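Peroxisomal acyl-CoA oxidase 1A (PDB 2FON) probably catalyses the FAD-dependent oxidation of acyl-CoA esters that opens peroxisomal fatty acid beta-oxidation. Local coordinates at residues L357-W369 and Q547-Q559. Numbering follows the deposited sequence.
Sequences LASAYAFRFVGEW and QLIVVSKYIEKLQ
The interface between the C-alpha1 domain and the C-terminal acyl-CoA oxidase domain is built here by helix 347-380 crossing helix 535-558, with F365 set against Y554 and K557, and W369 against K553. The short segments run at 81° to each other with axes 8.8 Å apart. The small A362 lets Y554 in: A362 CB lies 3.5 Å from Y554 CD1, at the edge of the tyrosine ring, and V550 CG1 fills in beside the same methyl. F365 meets Y554 in a T-shaped stack, its edge directed at the tyrosine face with planes at 90° and centroids 5.3 Å apart. One face of F365 carries K557 CG in a CH-pi contact, 4.0 Å from the ring centroid. K557 bends at chi2 (51°) beyond that methylene, which carries its chain past the ring and NZ to E368 OE1 at 3.1 Å, a salt bridge made through the syn lone pair; Q560 OE1 is a second partner of NZ. K553 lies over one face of W369: CD sits 3.5 Å from the centroid of the five-membered ring, and NZ, 3.9 Å from the same centroid, makes a cation-pi contact over the face. The carboxylate of E556, one turn on, pairs with the same ammonium (K553 NZ to E556 OE2 3.2 Å), though its hydrogen bonds are weak. Replacing W369 with an alanine would probably leave the K553 chain without its aromatic floor and its ammonium with E556 but no pi partner across the interface. Helix 389-417 packs on F363, V366 and W369, and helix 567-585 on Y361 and Y554. Both lysines thus serve twice, their methylenes as apolar cover for aromatic faces and their ammonium groups as charge partners, so that the apolar packing around A362 and Y554 gives way to paired charges at E368 and E556.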
ATOM      1  N   LEU B 357      14.184   3.578  -8.118  1.00 68.45           N
ATOM      2  CA  LEU B 357      15.124   4.598  -8.548  1.00 68.91           C
ATOM      3  C   LEU B 357      15.063   4.801 -10.070  1.00 69.43           C
ATOM      4  O   LEU B 357      14.719   5.892 -10.562  1.00 70.16           O
ATOM      5  CB  LEU B 357      16.469   4.113  -8.150  1.00 68.99           C
ATOM      6  CG  LEU B 357      17.703   4.978  -8.128  1.00 72.51           C
ATOM      7  CD1 LEU B 357      17.414   6.460  -8.125  1.00 74.49           C
ATOM      8  CD2 LEU B 357      18.408   4.542  -6.874  1.00 73.69           C
ATOM      9  N   ALA B 358      15.357   3.739 -10.818  1.00 69.24           N
ATOM     10  CA  ALA B 358      15.176   3.725 -12.259  1.00 68.18           C
ATOM     11  C   ALA B 358      13.870   4.352 -12.658  1.00 68.31           C
ATOM     12  O   ALA B 358      13.868   5.195 -13.557  1.00 69.87           O
ATOM     13  CB  ALA B 358      15.244   2.341 -12.785  1.00 68.64           C
ATOM     14  N   SER B 359      12.760   3.978 -12.014  1.00 66.94           N
ATOM     15  CA  SER B 359      11.456   4.554 -12.384  1.00 65.81           C
ATOM     16  C   SER B 359      11.365   6.093 -12.178  1.00 65.51           C
ATOM     17  O   SER B 359      10.706   6.788 -12.942  1.00 64.95           O
ATOM     18  CB  SER B 359      10.319   3.872 -11.620  1.00 66.04           C
ATOM     19  OG  SER B 359      10.129   2.522 -12.017  1.00 66.78           O
ATOM     20  N   ALA B 360      12.026   6.621 -11.153  1.00 65.07           N
ATOM     21  CA  ALA B 360      11.964   8.051 -10.884  1.00 64.95           C
ATOM     22  C   ALA B 360      12.642   8.812 -12.003  1.00 65.50           C
ATOM     23  O   ALA B 360      12.146   9.877 -12.436  1.00 65.54           O
ATOM     24  CB  ALA B 360      12.626   8.374  -9.577  1.00 64.74           C
ATOM     25  N   TYR B 361      13.790   8.295 -12.479  1.00 65.52           N
ATOM     26  CA  TYR B 361      14.427   8.929 -13.644  1.00 64.41           C
ATOM     27  C   TYR B 361      13.563   8.692 -14.914  1.00 64.61           C
ATOM     28  O   TYR B 361      13.321   9.625 -15.675  1.00 65.04           O
ATOM     29  CB  TYR B 361      15.873   8.509 -13.781  1.00 63.89           C
ATOM     30  CG  TYR B 361      16.857   9.198 -12.841  1.00 62.30           C
ATOM     31  CD1 TYR B 361      16.996   8.813 -11.521  1.00 61.29           C
ATOM     32  CD2 TYR B 361      17.672  10.224 -13.297  1.00 64.12           C
ATOM     33  CE1 TYR B 361      17.899   9.455 -10.646  1.00 60.59           C
ATOM     34  CE2 TYR B 361      18.606  10.874 -12.451  1.00 62.35           C
ATOM     35  CZ  TYR B 361      18.707  10.472 -11.123  1.00 63.16           C
ATOM     36  OH  TYR B 361      19.625  11.113 -10.301  1.00 63.56           O
ATOM     37  N   ALA B 362      13.012   7.489 -15.103  1.00 64.09           N
ATOM     38  CA  ALA B 362      12.169   7.267 -16.293  1.00 63.42           C
ATOM     39  C   ALA B 362      10.987   8.220 -16.325  1.00 63.07           C
ATOM     40  O   ALA B 362      10.817   8.933 -17.316  1.00 64.04           O
ATOM     41  CB  ALA B 362      11.721   5.808 -16.447  1.00 62.48           C
ATOM     42  N   PHE B 363      10.185   8.248 -15.252  1.00 61.94           N
ATOM     43  CA  PHE B 363       9.033   9.159 -15.134  1.00 59.84           C
ATOM     44  C   PHE B 363       9.505  10.612 -15.148  1.00 59.62           C
ATOM     45  O   PHE B 363       8.835  11.473 -15.678  1.00 59.18           O
ATOM     46  CB  PHE B 363       8.205   8.888 -13.858  1.00 59.83           C
ATOM     47  CG  PHE B 363       7.658   7.454 -13.742  1.00 58.65           C
ATOM     48  CD1 PHE B 363       7.071   7.026 -12.556  1.00 58.11           C
ATOM     49  CD2 PHE B 363       7.722   6.568 -14.799  1.00 54.98           C
ATOM     50  CE1 PHE B 363       6.580   5.702 -12.438  1.00 58.41           C
ATOM     51  CE2 PHE B 363       7.232   5.283 -14.718  1.00 53.86           C
ATOM     52  CZ  PHE B 363       6.673   4.833 -13.537  1.00 59.01           C
ATOM     53  N   ARG B 364      10.691  10.905 -14.637  1.00 59.80           N
ATOM     54  CA  ARG B 364      11.186  12.276 -14.862  1.00 60.61           C
ATOM     55  C   ARG B 364      11.252  12.686 -16.323  1.00 61.26           C
ATOM     56  O   ARG B 364      10.947  13.829 -16.659  1.00 61.79           O
ATOM     57  CB  ARG B 364      12.540  12.564 -14.244  1.00 59.63           C
ATOM     58  CG  ARG B 364      12.720  14.044 -14.106  1.00 57.29           C
ATOM     59  CD  ARG B 364      11.733  14.617 -13.196  1.00 57.05           C
ATOM     60  NE  ARG B 364      12.081  15.977 -12.820  1.00 62.57           N
ATOM     61  CZ  ARG B 364      11.796  16.533 -11.640  1.00 63.59           C
ATOM     62  NH1 ARG B 364      11.189  15.826 -10.699  1.00 65.22           N
ATOM     63  NH2 ARG B 364      12.161  17.791 -11.374  1.00 64.25           N
ATOM     64  N   PHE B 365      11.638  11.738 -17.178  1.00 61.92           N
ATOM     65  CA  PHE B 365      11.920  12.023 -18.571  1.00 61.62           C
ATOM     66  C   PHE B 365      10.690  11.937 -19.404  1.00 61.45           C
ATOM     67  O   PHE B 365      10.486  12.755 -20.300  1.00 61.60           O
ATOM     68  CB  PHE B 365      13.025  11.117 -19.073  1.00 61.71           C
ATOM     69  CG  PHE B 365      14.353  11.328 -18.340  1.00 61.92           C
ATOM     70  CD1 PHE B 365      15.246  10.255 -18.138  1.00 61.22           C
ATOM     71  CD2 PHE B 365      14.688  12.583 -17.850  1.00 58.23           C
ATOM     72  CE1 PHE B 365      16.431  10.440 -17.497  1.00 59.71           C
ATOM     73  CE2 PHE B 365      15.889  12.786 -17.209  1.00 59.63           C
ATOM     74  CZ  PHE B 365      16.780  11.720 -17.039  1.00 60.17           C
ATOM     75  N   VAL B 366       9.820  11.007 -19.075  1.00 61.61           N
ATOM     76  CA  VAL B 366       8.528  11.020 -19.734  1.00 62.21           C
ATOM     77  C   VAL B 366       7.820  12.291 -19.305  1.00 62.60           C
ATOM     78  O   VAL B 366       7.155  12.932 -20.097  1.00 63.73           O
ATOM     79  CB  VAL B 366       7.731   9.692 -19.564  1.00 62.17           C
ATOM     80  CG1 VAL B 366       6.951   9.640 -18.283  1.00 62.97           C
ATOM     81  CG2 VAL B 366       6.804   9.517 -20.726  1.00 62.89           C
ATOM     82  N   GLY B 367       8.059  12.743 -18.093  1.00 62.95           N
ATOM     83  CA  GLY B 367       7.636  14.100 -17.751  1.00 64.80           C
ATOM     84  C   GLY B 367       8.092  15.230 -18.679  1.00 65.89           C
ATOM     85  O   GLY B 367       7.285  16.107 -19.029  1.00 67.45           O
ATOM     86  N   GLU B 368       9.368  15.249 -19.087  1.00 65.77           N
ATOM     87  CA  GLU B 368       9.839  16.336 -19.953  1.00 65.42           C
ATOM     88  C   GLU B 368       9.253  16.162 -21.308  1.00 64.02           C
ATOM     89  O   GLU B 368       9.058  17.137 -22.030  1.00 64.20           O
ATOM     90  CB  GLU B 368      11.348  16.325 -20.148  1.00 65.51           C
ATOM     91  CG  GLU B 368      12.197  16.644 -18.927  1.00 67.86           C
ATOM     92  CD  GLU B 368      13.703  16.442 -19.199  1.00 68.47           C
ATOM     93  OE1 GLU B 368      14.128  16.377 -20.389  1.00 69.83           O
ATOM     94  OE2 GLU B 368      14.457  16.321 -18.210  1.00 74.82           O
ATOM     95  N   TRP B 369       9.022  14.916 -21.700  1.00 62.55           N
ATOM     96  CA  TRP B 369       8.575  14.708 -23.055  1.00 61.40           C
ATOM     97  C   TRP B 369       7.139  15.194 -23.175  1.00 61.38           C
ATOM     98  O   TRP B 369       6.711  15.614 -24.256  1.00 60.29           O
ATOM     99  CB  TRP B 369       8.771  13.264 -23.536  1.00 61.46           C
ATOM    100  CG  TRP B 369       8.103  13.049 -24.833  1.00 60.17           C
ATOM    101  CD1 TRP B 369       8.565  13.402 -26.036  1.00 59.30           C
ATOM    102  CD2 TRP B 369       6.791  12.511 -25.035  1.00 58.21           C
ATOM    103  NE1 TRP B 369       7.623  13.123 -27.002  1.00 59.33           N
ATOM    104  CE2 TRP B 369       6.530  12.568 -26.413  1.00 56.37           C
ATOM    105  CE3 TRP B 369       5.823  11.977 -24.180  1.00 58.58           C
ATOM    106  CZ2 TRP B 369       5.352  12.113 -26.976  1.00 58.74           C
ATOM    107  CZ3 TRP B 369       4.628  11.513 -24.734  1.00 60.47           C
ATOM    108  CH2 TRP B 369       4.399  11.601 -26.134  1.00 60.07           C
ATOM    109  N   GLN B 547       4.006   1.340 -21.024  1.00 66.02           N
ATOM    110  CA  GLN B 547       5.341   0.925 -20.661  1.00 65.58           C
ATOM    111  C   GLN B 547       6.251   1.193 -21.819  1.00 65.99           C
ATOM    112  O   GLN B 547       7.392   1.605 -21.615  1.00 66.96           O
ATOM    113  CB  GLN B 547       5.335  -0.548 -20.305  1.00 65.51           C
ATOM    114  CG  GLN B 547       4.808  -0.781 -18.896  1.00 66.66           C
ATOM    115  CD  GLN B 547       4.682  -2.240 -18.515  1.00 67.57           C
ATOM    116  OE1 GLN B 547       4.427  -3.096 -19.334  1.00 73.24           O
ATOM    117  NE2 GLN B 547       4.843  -2.516 -17.284  1.00 66.99           N
ATOM    118  N   LEU B 548       5.732   1.004 -23.033  1.00 65.21           N
ATOM    119  CA  LEU B 548       6.509   1.194 -24.221  1.00 64.80           C
ATOM    120  C   LEU B 548       6.757   2.690 -24.416  1.00 65.66           C
ATOM    121  O   LEU B 548       7.825   3.113 -24.842  1.00 65.86           O
ATOM    122  CB  LEU B 548       5.812   0.570 -25.449  1.00 64.02           C
ATOM    123  CG  LEU B 548       6.260   1.110 -26.817  1.00 62.50           C
ATOM    124  CD1 LEU B 548       7.711   0.777 -27.092  1.00 61.06           C
ATOM    125  CD2 LEU B 548       5.408   0.633 -27.950  1.00 64.38           C
ATOM    126  N   ILE B 549       5.762   3.503 -24.132  1.00 66.40           N
ATOM    127  CA  ILE B 549       5.981   4.921 -24.276  1.00 66.78           C
ATOM    128  C   ILE B 549       7.118   5.317 -23.315  1.00 67.17           C
ATOM    129  O   ILE B 549       8.066   6.005 -23.746  1.00 68.16           O
ATOM    130  CB  ILE B 549       4.686   5.753 -24.047  1.00 67.26           C
ATOM    131  CG1 ILE B 549       3.620   5.423 -25.089  1.00 65.59           C
ATOM    132  CG2 ILE B 549       4.963   7.227 -24.170  1.00 67.16           C
ATOM    133  CD1 ILE B 549       2.308   6.020 -24.728  1.00 65.48           C
ATOM    134  N   VAL B 550       7.086   4.844 -22.068  1.00 65.84           N
ATOM    135  CA  VAL B 550       8.091   5.252 -21.125  1.00 66.20           C
ATOM    136  C   VAL B 550       9.430   4.813 -21.680  1.00 67.73           C
ATOM    137  O   VAL B 550      10.298   5.640 -21.960  1.00 69.54           O
ATOM    138  CB  VAL B 550       7.849   4.697 -19.711  1.00 66.72           C
ATOM    139  CG1 VAL B 550       8.956   5.109 -18.743  1.00 66.45           C
ATOM    140  CG2 VAL B 550       6.489   5.182 -19.137  1.00 66.05           C
ATOM    141  N   VAL B 551       9.599   3.531 -21.960  1.00 68.18           N
ATOM    142  CA  VAL B 551      10.905   3.077 -22.419  1.00 67.10           C
ATOM    143  C   VAL B 551      11.365   3.843 -23.647  1.00 67.84           C
ATOM    144  O   VAL B 551      12.500   4.309 -23.705  1.00 69.34           O
ATOM    145  CB  VAL B 551      10.885   1.622 -22.711  1.00 67.14           C
ATOM    146  CG1 VAL B 551      12.153   1.242 -23.356  1.00 66.33           C
ATOM    147  CG2 VAL B 551      10.681   0.823 -21.407  1.00 65.70           C
ATOM    148  N   SER B 552      10.504   4.018 -24.631  1.00 67.47           N
ATOM    149  CA  SER B 552      10.966   4.633 -25.863  1.00 67.14           C
ATOM    150  C   SER B 552      11.345   6.112 -25.704  1.00 67.38           C
ATOM    151  O   SER B 552      12.077   6.658 -26.547  1.00 67.12           O
ATOM    152  CB  SER B 552       9.936   4.483 -26.960  1.00 66.37           C
ATOM    153  OG  SER B 552       8.994   5.501 -26.803  1.00 67.11           O
ATOM    154  N   LYS B 553      10.842   6.752 -24.644  1.00 67.26           N
ATOM    155  CA  LYS B 553      11.141   8.169 -24.420  1.00 68.02           C
ATOM    156  C   LYS B 553      12.436   8.312 -23.634  1.00 68.59           C
ATOM    157  O   LYS B 553      13.185   9.280 -23.752  1.00 68.52           O
ATOM    158  CB  LYS B 553       9.986   8.867 -23.703  1.00 67.47           C
ATOM    159  CG  LYS B 553       8.718   8.875 -24.521  1.00 68.69           C
ATOM    160  CD  LYS B 553       8.899   9.690 -25.761  1.00 71.24           C
ATOM    161  CE  LYS B 553       7.852   9.429 -26.827  1.00 73.96           C
ATOM    162  NZ  LYS B 553       8.391   9.968 -28.192  1.00 76.45           N
ATOM    163  N   TYR B 554      12.694   7.307 -22.819  1.00 69.55           N
ATOM    164  CA  TYR B 554      13.932   7.223 -22.102  1.00 69.99           C
ATOM    165  C   TYR B 554      15.064   7.047 -23.141  1.00 70.53           C
ATOM    166  O   TYR B 554      16.146   7.670 -23.036  1.00 70.82           O
ATOM    167  CB  TYR B 554      13.856   6.065 -21.082  1.00 69.52           C
ATOM    168  CG  TYR B 554      14.832   6.222 -19.939  1.00 70.37           C
ATOM    169  CD1 TYR B 554      14.469   5.987 -18.622  1.00 69.28           C
ATOM    170  CD2 TYR B 554      16.147   6.626 -20.194  1.00 72.67           C
ATOM    171  CE1 TYR B 554      15.413   6.138 -17.581  1.00 69.63           C
ATOM    172  CE2 TYR B 554      17.067   6.777 -19.186  1.00 71.87           C
ATOM    173  CZ  TYR B 554      16.711   6.547 -17.896  1.00 69.56           C
ATOM    174  OH  TYR B 554      17.706   6.737 -16.984  1.00 68.61           O
ATOM    175  N   ILE B 555      14.809   6.211 -24.150  1.00 70.52           N
ATOM    176  CA  ILE B 555      15.825   5.974 -25.146  1.00 70.22           C
ATOM    177  C   ILE B 555      16.018   7.253 -25.939  1.00 70.56           C
ATOM    178  O   ILE B 555      17.154   7.585 -26.304  1.00 71.76           O
ATOM    179  CB  ILE B 555      15.504   4.743 -26.075  1.00 71.12           C
ATOM    180  CG1 ILE B 555      15.438   3.425 -25.262  1.00 69.35           C
ATOM    181  CG2 ILE B 555      16.505   4.654 -27.238  1.00 67.06           C
ATOM    182  CD1 ILE B 555      14.952   2.215 -26.068  1.00 69.28           C
ATOM    183  N   GLU B 556      14.932   7.981 -26.180  1.00 69.75           N
ATOM    184  CA  GLU B 556      15.003   9.184 -26.999  1.00 70.32           C
ATOM    185  C   GLU B 556      15.836  10.256 -26.312  1.00 69.78           C
ATOM    186  O   GLU B 556      16.621  10.985 -26.946  1.00 68.47           O
ATOM    187  CB  GLU B 556      13.614   9.707 -27.281  1.00 70.03           C
ATOM    188  CG  GLU B 556      13.024   9.222 -28.585  1.00 71.57           C
ATOM    189  CD  GLU B 556      11.734   9.972 -28.978  1.00 73.51           C
ATOM    190  OE1 GLU B 556      11.423  11.071 -28.415  1.00 76.30           O
ATOM    191  OE2 GLU B 556      11.020   9.441 -29.864  1.00 78.89           O
ATOM    192  N   LYS B 557      15.634  10.326 -24.992  1.00 70.33           N
ATOM    193  CA  LYS B 557      16.369  11.192 -24.076  1.00 70.22           C
ATOM    194  C   LYS B 557      17.895  10.913 -24.128  1.00 70.85           C
ATOM    195  O   LYS B 557      18.717  11.848 -24.170  1.00 70.29           O
ATOM    196  CB  LYS B 557      15.804  10.975 -22.693  1.00 69.62           C
ATOM    197  CG  LYS B 557      16.447  11.753 -21.599  1.00 70.76           C
ATOM    198  CD  LYS B 557      16.541  13.218 -21.936  1.00 71.42           C
ATOM    199  CE  LYS B 557      17.325  13.935 -20.875  1.00 70.41           C
ATOM    200  NZ  LYS B 557      16.978  15.358 -20.963  1.00 73.82           N
ATOM    201  N   LEU B 558      18.261   9.637 -24.194  1.00 71.20           N
ATOM    202  CA  LEU B 558      19.669   9.267 -24.240  1.00 71.99           C
ATOM    203  C   LEU B 558      20.424   9.718 -25.488  1.00 72.78           C
ATOM    204  O   LEU B 558      21.654   9.780 -25.453  1.00 73.15           O
ATOM    205  CB  LEU B 558      19.872   7.781 -23.931  1.00 71.38           C
ATOM    206  CG  LEU B 558      19.360   7.358 -22.514  1.00 72.56           C
ATOM    207  CD1 LEU B 558      19.733   5.912 -22.176  1.00 71.00           C
ATOM    208  CD2 LEU B 558      19.756   8.295 -21.340  1.00 68.85           C
ATOM    209  N   GLN B 559      19.703  10.059 -26.568  1.00 73.57           N
ATOM    210  CA  GLN B 559      20.322  10.618 -27.807  1.00 73.79           C
ATOM    211  C   GLN B 559      20.580  12.130 -27.757  1.00 73.79           C
ATOM    212  O   GLN B 559      21.268  12.663 -28.613  1.00 73.03           O
ATOM    213  CB  GLN B 559      19.454  10.350 -29.030  1.00 73.99           C
ATOM    214  CG  GLN B 559      19.332   8.902 -29.453  1.00 76.78           C
ATOM    215  CD  GLN B 559      17.922   8.571 -29.945  1.00 80.60           C
ATOM    216  OE1 GLN B 559      17.193   9.444 -30.441  1.00 79.85           O
ATOM    217  NE2 GLN B 559      17.525   7.309 -29.791  1.00 82.89           N
TER